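Local structure of endo-1,4-beta-xylanase D (Paenibacillus polymyxa, 1W0N) at residues Val46-Phe52 and Gly105-Leu111; Val15-Asn19 and Phe34-Ala38; Ser65-Ala71 and Thr119-Tyr123. The protein probably binds xylan in a calcium-dependent way, as the family 36 carbohydrate-binding module of an endo-1,4-beta-xylanase. All blocks are in the same frame, centred on the assembly; numbering follows the deposited sequence. Where two conformers were deposited one is given.

Contact 1: Val46-Phe52 and Gly105-Leu111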
loop_
_atom_site.group_PDB
_atom_site.type_symbol
_atom_site.label_atom_id
_atom_site.label_comp_id
_atom_site.label_asym_id
_atom_site.label_seq_id
_atom_site.Cartn_x
_atom_site.Cartn_y
_atom_site.Cartn_z
ATOM N N VAL A 46 4.120 -5.748 -0.430
ATOM C CA VAL A 46 5.159 -5.030 -1.154
ATOM C C VAL A 46 5.903 -4.153 -0.166
ATOM O O VAL A 46 5.304 -3.638 0.793
ATOM C CB VAL A 46 4.633 -4.155 -2.326
ATOM C CG1 VAL A 46 4.109 -5.046 -3.438
ATOM C CG2 VAL A 46 3.565 -3.172 -1.879
ATOM N N SER A 47 7.204 -3.969 -0.377
ATOM C CA SER A 47 7.980 -3.144 0.529
ATOM C C SER A 47 9.175 -2.521 -0.152
ATOM O O SER A 47 9.678 -3.020 -1.159
ATOM C CB SER A 47 8.446 -3.932 1.736
ATOM O OG SER A 47 9.374 -4.920 1.371
ATOM N N TYR A 48 9.659 -1.423 0.429
ATOM C CA TYR A 48 10.909 -0.820 0.007
ATOM C C TYR A 48 11.390 0.067 1.152
ATOM O O TYR A 48 10.663 0.339 2.100
ATOM C CB TYR A 48 10.751 -0.024 -1.308
ATOM C CG TYR A 48 10.127 1.315 -1.139
ATOM C CD1 TYR A 48 8.759 1.473 -0.937
ATOM C CD2 TYR A 48 10.934 2.452 -1.103
ATOM C CE1 TYR A 48 8.221 2.737 -0.712
ATOM C CE2 TYR A 48 10.406 3.707 -0.886
ATOM C CZ TYR A 48 9.044 3.854 -0.678
ATOM O OH TYR A 48 8.483 5.075 -0.458
ATOM N N SER A 49 12.648 0.522 1.064
ATOM C CA SER A 49 13.216 1.385 2.077
ATOM C C SER A 49 13.176 2.833 1.630
ATOM O O SER A 49 13.643 3.165 0.542
ATOM C CB SER A 49 14.669 0.988 2.351
ATOM O OG SER A 49 14.725 -0.275 2.918
ATOM N N GLN A 50 12.619 3.697 2.493
ATOM C CA GLN A 50 12.481 5.116 2.235
ATOM C C GLN A 50 13.261 5.911 3.269
ATOM O O GLN A 50 13.072 5.719 4.467
ATOM C CB GLN A 50 11.005 5.502 2.303
ATOM C CG GLN A 50 10.689 6.986 2.114
ATOM C CD GLN A 50 11.034 7.474 0.710
ATOM O OE1 GLN A 50 10.505 6.940 -0.286
ATOM N NE2 GLN A 50 11.863 8.492 0.623
ATOM N N TYR A 51 14.065 6.884 2.809
ATOM C CA TYR A 51 14.712 7.821 3.713
ATOM C C TYR A 51 13.793 9.002 3.955
ATOM O O TYR A 51 13.260 9.593 3.009
ATOM C CB TYR A 51 16.040 8.314 3.115
ATOM C CG TYR A 51 16.643 9.405 3.997
ATOM C CD1 TYR A 51 17.304 9.163 5.183
ATOM C CD2 TYR A 51 16.430 10.764 3.643
ATOM C CE1 TYR A 51 17.749 10.180 5.994
ATOM C CE2 TYR A 51 16.860 11.805 4.495
ATOM C CZ TYR A 51 17.513 11.519 5.661
ATOM O OH TYR A 51 17.932 12.500 6.499
ATOM N N PHE A 52 13.624 9.383 5.227
ATOM C CA PHE A 52 12.836 10.536 5.612
ATOM C C PHE A 52 13.670 11.559 6.374
ATOM O O PHE A 52 14.341 11.221 7.357
ATOM C CB PHE A 52 11.706 10.120 6.556
ATOM C CG PHE A 52 10.640 9.282 5.914
ATOM C CD1 PHE A 52 9.822 9.791 4.922
ATOM C CD2 PHE A 52 10.394 8.002 6.400
ATOM C CE1 PHE A 52 8.777 9.069 4.410
ATOM C CE2 PHE A 52 9.344 7.262 5.870
ATOM C CZ PHE A 52 8.540 7.779 4.887
ATOM N N GLY A 105 14.950 9.103 9.131
ATOM C CA GLY A 105 16.000 8.242 8.649
ATOM C C GLY A 105 15.453 7.152 7.731
ATOM O O GLY A 105 14.389 7.336 7.118
ATOM N N ASP A 106 16.180 6.056 7.616
ATOM C CA ASP A 106 15.791 4.965 6.748
ATOM C C ASP A 106 14.699 4.140 7.404
ATOM O O ASP A 106 14.894 3.620 8.507
ATOM C CB ASP A 106 16.985 4.072 6.431
ATOM C CG ASP A 106 18.048 4.802 5.713
ATOM O OD1 ASP A 106 17.731 5.388 4.635
ATOM O OD2 ASP A 106 19.229 4.869 6.181
ATOM N N GLN A 107 13.564 4.010 6.710
ATOM C CA GLN A 107 12.435 3.266 7.254
ATOM C C GLN A 107 11.855 2.358 6.178
ATOM O O GLN A 107 11.640 2.763 5.042
ATOM C CB GLN A 107 11.348 4.222 7.733
ATOM C CG GLN A 107 11.812 5.146 8.866
ATOM C CD GLN A 107 12.251 4.399 10.127
ATOM O OE1 GLN A 107 11.763 3.317 10.407
ATOM N NE2 GLN A 107 13.156 4.975 10.862
ATOM N N GLU A 108 11.555 1.121 6.579
ATOM C CA GLU A 108 10.838 0.231 5.693
ATOM C C GLU A 108 9.415 0.719 5.525
ATOM O O GLU A 108 8.730 1.033 6.502
ATOM C CB GLU A 108 10.792 -1.178 6.260
ATOM C CG GLU A 108 10.025 -2.150 5.354
ATOM C CD GLU A 108 9.720 -3.429 6.045
ATOM O OE1 GLU A 108 8.867 -3.496 7.026
ATOM O OE2 GLU A 108 10.261 -4.460 5.673
ATOM N N ILE A 109 8.968 0.759 4.261
ATOM C CA ILE A 109 7.583 1.021 3.906
ATOM C C ILE A 109 7.001 -0.286 3.409
ATOM O O ILE A 109 7.587 -0.920 2.515
ATOM C CB ILE A 109 7.498 2.079 2.787
ATOM C CG1 ILE A 109 8.321 3.326 3.107
ATOM C CG2 ILE A 109 6.039 2.424 2.482
ATOM C CD1 ILE A 109 8.017 3.990 4.421
ATOM N N LYS A 110 5.889 -0.725 3.975
ATOM C CA LYS A 110 5.271 -1.983 3.573
ATOM C C LYS A 110 3.771 -1.775 3.416
ATOM O O LYS A 110 3.135 -1.098 4.239
ATOM C CB LYS A 110 5.581 -3.063 4.589
ATOM C CG LYS A 110 4.975 -4.421 4.302
ATOM C CD LYS A 110 5.441 -5.487 5.225
ATOM C CE LYS A 110 4.921 -5.382 6.575
ATOM N NZ LYS A 110 5.314 -6.605 7.292
ATOM N N LEU A 111 3.213 -2.360 2.357
ATOM C CA LEU A 111 1.770 -2.455 2.179
ATOM C C LEU A 111 1.400 -3.935 2.210
ATOM O O LEU A 111 2.041 -4.777 1.551
ATOM C CB LEU A 111 1.352 -1.827 0.845
ATOM C CG LEU A 111 1.572 -0.316 0.738
ATOM C CD1 LEU A 111 1.506 0.144 -0.721
ATOM C CD2 LEU A 111 0.561 0.473 1.557
HETATM O O HOH W 1 9.737 -6.286 3.666
#

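Contact 2: Val15-Asn19 and Phe34-Ala38. With CA (calcium ion), chain B.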
loop_
_atom_site.group_PDB
_atom_site.type_symbol
_atom_site.label_atom_id
_atom_site.label_comp_id
_atom_site.label_asym_id
_atom_site.label_seq_id
_atom_site.Cartn_x
_atom_site.Cartn_y
_atom_site.Cartn_z
ATOM N N VAL A 15 6.431 6.257 -5.536
ATOM C CA VAL A 15 7.086 4.979 -5.791
ATOM C C VAL A 15 6.035 4.017 -6.333
ATOM O O VAL A 15 4.964 3.828 -5.744
ATOM C CB VAL A 15 7.745 4.410 -4.523
ATOM C CG1 VAL A 15 8.404 3.073 -4.812
ATOM C CG2 VAL A 15 8.775 5.393 -3.981
ATOM N N GLU A 16 6.336 3.428 -7.491
ATOM C CA GLU A 16 5.432 2.477 -8.121
ATOM C C GLU A 16 5.496 1.141 -7.402
ATOM O O GLU A 16 6.583 0.633 -7.095
ATOM C CB GLU A 16 5.827 2.289 -9.584
ATOM C CG GLU A 16 5.721 3.534 -10.437
ATOM C CD GLU A 16 4.307 4.018 -10.697
ATOM O OE1 GLU A 16 3.358 3.258 -10.433
ATOM O OE2 GLU A 16 4.151 5.148 -11.182
ATOM N N ALA A 17 4.333 0.533 -7.125
ATOM C CA ALA A 17 4.310 -0.745 -6.434
ATOM C C ALA A 17 5.106 -1.810 -7.180
ATOM O O ALA A 17 5.784 -2.643 -6.568
ATOM C CB ALA A 17 2.874 -1.202 -6.223
ATOM N N GLU A 18 5.008 -1.787 -8.513
ATOM C CA GLU A 18 5.663 -2.761 -9.353
ATOM C C GLU A 18 7.196 -2.644 -9.309
ATOM O O GLU A 18 7.868 -3.544 -9.818
ATOM C CB GLU A 18 5.128 -2.684 -10.784
ATOM C CG GLU A 18 5.291 -1.352 -11.508
ATOM C CD GLU A 18 4.144 -0.350 -11.327
ATOM O OE1 GLU A 18 3.500 -0.330 -10.241
ATOM O OE2 GLU A 18 3.894 0.461 -12.243
ATOM N N ASN A 19 7.733 -1.583 -8.706
ATOM C CA ASN A 19 9.168 -1.431 -8.513
ATOM C C ASN A 19 9.639 -1.784 -7.103
ATOM O O ASN A 19 10.830 -1.674 -6.798
ATOM C CB ASN A 19 9.600 -0.012 -8.874
ATOM C CG ASN A 19 9.422 0.281 -10.341
ATOM O OD1 ASN A 19 9.461 -0.636 -11.178
ATOM N ND2 ASN A 19 9.251 1.543 -10.674
ATOM N N PHE A 34 -4.255 -1.668 -13.555
ATOM C CA PHE A 34 -3.155 -0.747 -13.804
ATOM C C PHE A 34 -1.891 -1.590 -13.649
ATOM O O PHE A 34 -1.933 -2.724 -13.181
ATOM C CB PHE A 34 -3.164 0.469 -12.846
ATOM C CG PHE A 34 -3.572 0.123 -11.436
ATOM C CD1 PHE A 34 -2.825 -0.785 -10.682
ATOM C CD2 PHE A 34 -4.709 0.668 -10.875
ATOM C CE1 PHE A 34 -3.222 -1.137 -9.397
ATOM C CE2 PHE A 34 -5.098 0.336 -9.575
ATOM C CZ PHE A 34 -4.365 -0.581 -8.852
ATOM N N ASP A 35 -0.747 -1.006 -14.040
ATOM C CA ASP A 35 0.531 -1.621 -13.722
ATOM C C ASP A 35 0.779 -1.450 -12.223
ATOM O O ASP A 35 0.744 -0.332 -11.697
ATOM C CB ASP A 35 1.641 -1.012 -14.555
ATOM C CG ASP A 35 1.408 -1.279 -16.034
ATOM O OD1 ASP A 35 1.318 -2.470 -16.398
ATOM O OD2 ASP A 35 1.198 -0.364 -16.831
ATOM N N GLY A 36 0.972 -2.555 -11.531
ATOM C CA GLY A 36 1.058 -2.515 -10.082
ATOM C C GLY A 36 1.308 -3.892 -9.544
ATOM O O GLY A 36 1.923 -4.735 -10.217
ATOM N N VAL A 37 0.837 -4.140 -8.318
ATOM C CA VAL A 37 0.981 -5.420 -7.661
ATOM C C VAL A 37 -0.356 -5.781 -7.026
ATOM O O VAL A 37 -1.046 -4.904 -6.480
ATOM C CB VAL A 37 2.113 -5.403 -6.603
ATOM C CG1 VAL A 37 2.235 -6.739 -5.881
ATOM C CG2 VAL A 37 3.434 -5.039 -7.262
ATOM N N ALA A 38 -0.696 -7.076 -7.057
ATOM C CA ALA A 38 -1.864 -7.589 -6.355
ATOM C C ALA A 38 -1.441 -8.291 -5.070
ATOM O O ALA A 38 -0.437 -9.025 -5.027
ATOM C CB ALA A 38 -2.617 -8.579 -7.227
HETATM CA CA CA B . 1.993 1.489 -10.944
HETATM O O HOH W 2 1.654 2.566 -13.081
#

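Contact 3: Ser65-Ala71 and Thr119-Tyr123. With MG (magnesium ion), chain C.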
loop_
_atom_site.group_PDB
_atom_site.type_symbol
_atom_site.label_atom_id
_atom_site.label_comp_id
_atom_site.label_asym_id
_atom_site.label_seq_id
_atom_site.Cartn_x
_atom_site.Cartn_y
_atom_site.Cartn_z
ATOM N N SER A 65 -10.130 -2.670 -5.589
ATOM C CA SER A 65 -10.506 -3.988 -5.125
ATOM C C SER A 65 -10.677 -4.945 -6.306
ATOM O O SER A 65 -11.043 -4.532 -7.412
ATOM C CB SER A 65 -11.838 -3.871 -4.382
ATOM O OG SER A 65 -12.247 -5.148 -3.916
ATOM N N SER A 66 -10.480 -6.230 -6.027
ATOM C CA SER A 66 -10.802 -7.273 -6.982
ATOM C C SER A 66 -12.299 -7.428 -7.224
ATOM O O SER A 66 -12.695 -8.059 -8.202
ATOM C CB SER A 66 -10.218 -8.605 -6.512
ATOM O OG SER A 66 -10.730 -8.980 -5.242
ATOM N N ASN A 67 -13.119 -6.866 -6.327
ATOM C CA ASN A 67 -14.554 -7.087 -6.379
ATOM C C ASN A 67 -15.284 -5.774 -6.118
ATOM O O ASN A 67 -14.683 -4.736 -5.839
ATOM C CB ASN A 67 -14.932 -8.167 -5.356
ATOM C CG ASN A 67 -14.554 -9.560 -5.814
ATOM O OD1 ASN A 67 -15.472 -10.403 -6.048
ATOM N ND2 ASN A 67 -13.312 -9.880 -5.898
ATOM N N ALA A 68 -16.630 -5.835 -6.217
ATOM C CA ALA A 68 -17.435 -4.673 -5.910
ATOM C C ALA A 68 -17.247 -4.208 -4.469
ATOM O O ALA A 68 -17.419 -3.013 -4.191
ATOM C CB ALA A 68 -18.897 -4.997 -6.180
ATOM N N GLY A 69 -16.953 -5.132 -3.565
ATOM C CA GLY A 69 -16.792 -4.811 -2.174
ATOM C C GLY A 69 -15.386 -4.366 -1.792
ATOM O O GLY A 69 -14.584 -3.935 -2.633
ATOM N N THR A 70 -15.100 -4.455 -0.500
ATOM C CA THR A 70 -13.961 -3.779 0.096
ATOM C C THR A 70 -12.720 -4.653 0.167
ATOM O O THR A 70 -12.777 -5.814 0.562
ATOM C CB THR A 70 -14.349 -3.378 1.528
ATOM O OG1 THR A 70 -15.510 -2.546 1.485
ATOM C CG2 THR A 70 -13.235 -2.619 2.232
ATOM N N ALA A 71 -11.591 -4.028 -0.196
ATOM C CA ALA A 71 -10.257 -4.541 0.087
ATOM C C ALA A 71 -9.567 -3.493 0.972
ATOM O O ALA A 71 -9.698 -2.304 0.735
ATOM C CB ALA A 71 -9.478 -4.732 -1.206
ATOM N N THR A 119 -11.377 -9.380 3.731
ATOM C CA THR A 119 -11.618 -8.604 2.648
ATOM C C THR A 119 -11.269 -9.208 1.313
ATOM O O THR A 119 -10.699 -10.297 1.270
ATOM C CB THR A 119 -10.859 -7.332 2.749
ATOM O OG1 THR A 119 -9.499 -7.497 2.367
ATOM C CG2 THR A 119 -10.869 -6.699 4.111
ATOM N N TRP A 120 -11.639 -8.540 0.244
ATOM C CA TRP A 120 -11.277 -8.925 -1.095
ATOM C C TRP A 120 -9.789 -8.635 -1.303
ATOM O O TRP A 120 -9.049 -8.301 -0.392
ATOM C CB TRP A 120 -12.191 -8.200 -2.078
ATOM C CG TRP A 120 -13.610 -8.655 -1.970
ATOM C CD1 TRP A 120 -14.655 -7.951 -1.491
ATOM C CD2 TRP A 120 -14.108 -9.946 -2.331
ATOM N NE1 TRP A 120 -15.788 -8.706 -1.540
ATOM C CE2 TRP A 120 -15.477 -9.945 -2.041
ATOM C CE3 TRP A 120 -13.527 -11.103 -2.871
ATOM C CZ2 TRP A 120 -16.302 -11.069 -2.286
ATOM C CZ3 TRP A 120 -14.331 -12.197 -3.095
ATOM C CH2 TRP A 120 -15.704 -12.170 -2.804
ATOM N N ASP A 121 -9.346 -8.824 -2.530
ATOM C CA ASP A 121 -7.946 -8.648 -2.857
ATOM C C ASP A 121 -7.701 -7.222 -3.292
ATOM O O ASP A 121 -8.594 -6.554 -3.819
ATOM C CB ASP A 121 -7.562 -9.662 -3.916
ATOM C CG ASP A 121 -7.798 -11.072 -3.421
ATOM O OD1 ASP A 121 -7.568 -11.276 -2.202
ATOM O OD2 ASP A 121 -8.197 -11.961 -4.211
ATOM N N ALA A 122 -6.484 -6.743 -3.014
ATOM C CA ALA A 122 -6.132 -5.365 -3.316
ATOM C C ALA A 122 -5.166 -5.292 -4.481
ATOM O O ALA A 122 -4.165 -6.014 -4.531
ATOM C CB ALA A 122 -5.502 -4.683 -2.122
ATOM N N TYR A 123 -5.453 -4.379 -5.382
ATOM C CA TYR A 123 -4.542 -3.995 -6.437
ATOM C C TYR A 123 -3.931 -2.664 -6.028
ATOM O O TYR A 123 -4.669 -1.726 -5.679
ATOM C CB TYR A 123 -5.316 -3.859 -7.738
ATOM C CG TYR A 123 -6.109 -5.085 -8.142
ATOM C CD1 TYR A 123 -5.564 -6.357 -8.088
ATOM C CD2 TYR A 123 -7.397 -4.955 -8.639
ATOM C CE1 TYR A 123 -6.284 -7.475 -8.501
ATOM C CE2 TYR A 123 -8.117 -6.054 -9.080
ATOM C CZ TYR A 123 -7.555 -7.314 -9.010
ATOM O OH TYR A 123 -8.251 -8.411 -9.451
HETATM MG MG MG C . -7.775 -12.798 -0.883
HETATM O O HOH W 3 -10.545 -8.030 -10.494
HETATM O O HOH W 4 -8.096 -11.425 0.618
HETATM O O HOH W 5 -7.655 -14.030 -2.555
HETATM O O HOH W 6 -7.943 -14.419 0.368
HETATM O O HOH W 7 -9.873 -12.801 -1.083
#

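Contact 1: Val46-Phe52 and Gly105-Leu111
Y48 O receives the backbone amide of I109 in a nearly straight bond, 2.8 Å from I109 N with 175° at the hydrogen, and Y48 N donates back to I109 O. The same two-bond rung recurs at V46 with L111, Q50 with Q107 and F52 with G105, pairing 46-52 and 105-111 as antiparallel neighbours. On the face that carries V46, Y48, Q50, F52, Q107, I109 and L111, the Y48 ring runs alongside I109 and points the same way, its CE1 3.6 Å from I109 CB. A chi1 of 78° puts Y48 CG between the backbone N and the carbonyl carbon, and the ring extends along its own strand toward Q50. There Y48 OH donates to an in-plane lone pair of Q50 OE1 at 2.8 Å. The other end of this amide is held too: Q50 NE2 gives a bond of 3.0 Å to Y51 O, which lies in the amide plane, so the flat group is fixed in rotation. With CG anti to the backbone N (chi1 177°), Q50 lays CG on one face of the F52 ring, while I109 CG1 packs against Q50 CB. I109 CD1 reaches F52 CE2 at 3.8 Å from the opposite direction, and Q107 CG comes to the edge of the same ring. On the other face, water 1 bridges S47 OG (2.7 Å) and E108 OE2 (2.8 Å), donating to the carboxylate. I109, L111 and F52 face strand 122-130 of the opposing sheet, F52 meeting F129 edge-to-face, while S47, S49, Y51, D106, E108 and K110 lie on the other face, as in a beta-sandwich.

Contact 2: Val15-Asn19 and Phe34-Ala38
E18 turns its carboxylate toward the backbone of D35 by two bends: chi1 of 60° sets CG between the backbone N and the carbonyl carbon, and chi2 of -89° folds the chain over. E16, also bent at chi2 (-69°), brings its own carboxylate in from the neighbouring strand end, and the calcium ion sits where these groups converge. E18 grips it with both oxygens, OE1 and OE2 each 2.5 Å from the metal, whereas E16 uses OE1 alone at 2.3 Å. Across the contact the ligand is a backbone atom, D35 O, 2.3 Å from the calcium; the D35 carboxylate leads away. Water 2 and D125, through its O and OD1, complete the site. The short 3-10 segment 17-19, closed by a bond from N19 N to E16 O, turns the chain so that E16 and E18, two residues apart, both face the ion. Beneath the site the packing is apolar: A17 CB lies 4.0 Å from V37 CG2, and the same methyl comes within 3.4 Å of A17 O and also touches E18 CA. The metal explains the crowding of oxygens, since E18 OE1 and D35 O stand 3.1 Å apart with no proton between them, both directed at the ion. Three carboxylates surround a doubly charged calcium, which would probably offset most of their mutual repulsion. Without that charge the oxygens would likely push apart. The chemistry thus implies a bridge made by the ion itself: it ties the turn after strand 13-16 to the loop residue that leads into strand 36-39, where only van der Waals contacts otherwise join the two segments.

Contact 3: Ser65-Ala71 and Thr119-Tyr123
N67 lies with its side chain over one face of the W120 indole. Its CB stands 3.6 Å from the centroid of the W120 five-membered ring, 10° off the normal, in a CH-pi contact. Beyond it, CG rides 3.4 Å above the ring plane, offset toward the rim, and the amide and indole planes are stacked only 11° apart. The tip splits: OD1 meets W120 CZ3 at 3.6 Å, while ND2 passes over W120 CE3 and donates to S66 OG at 2.8 Å, a bond lying in the amide plane that fixes its rotation. That hydroxyl oxygen also accepts from D121 N at 3.0 Å, and S66 N in turn donates to D121 O. Cut back to an alanine, the residue would still set CB over the five-membered ring, but the six-membered ring is likely to lose its amide cover and S66 OG one of its two donors. The backbone N of W120 donates to T70 O, and within the loop S65 OG accepts from N67 N, an ST turn. D121 OD1 binds magnesium at 2.0 Å, with Y40 O and four waters making six ligands, consistent with a loop metal site of a calcium-dependent carbohydrate-binding module, here holding magnesium.

In the fold
The contacts span the two antiparallel sheets of one sandwich. Contact 1 pairs neighbouring strands of the five-stranded sheet. Contact 2 lies on the other sheet, where strand 122-130 runs beside 13-16 and 36-39, and contact 3 joins that same strand to the start of strand 70-77, so it reaches both sheets. The centres of contacts 1 and 2 are about 15 Å apart, and those of contacts 2 and 3 about 16 Å. Contacts 1 and 3, about 24 Å between centres, lie on opposite sides of the chain's centre. V46 CG1 meets V37 CG1 between the sheets, and F34 touches Y123. Along the chain contact 2 closes first; the segments of contacts 1 and 3 then alternate. Two metal sites are thus mounted on one compact all-beta frame.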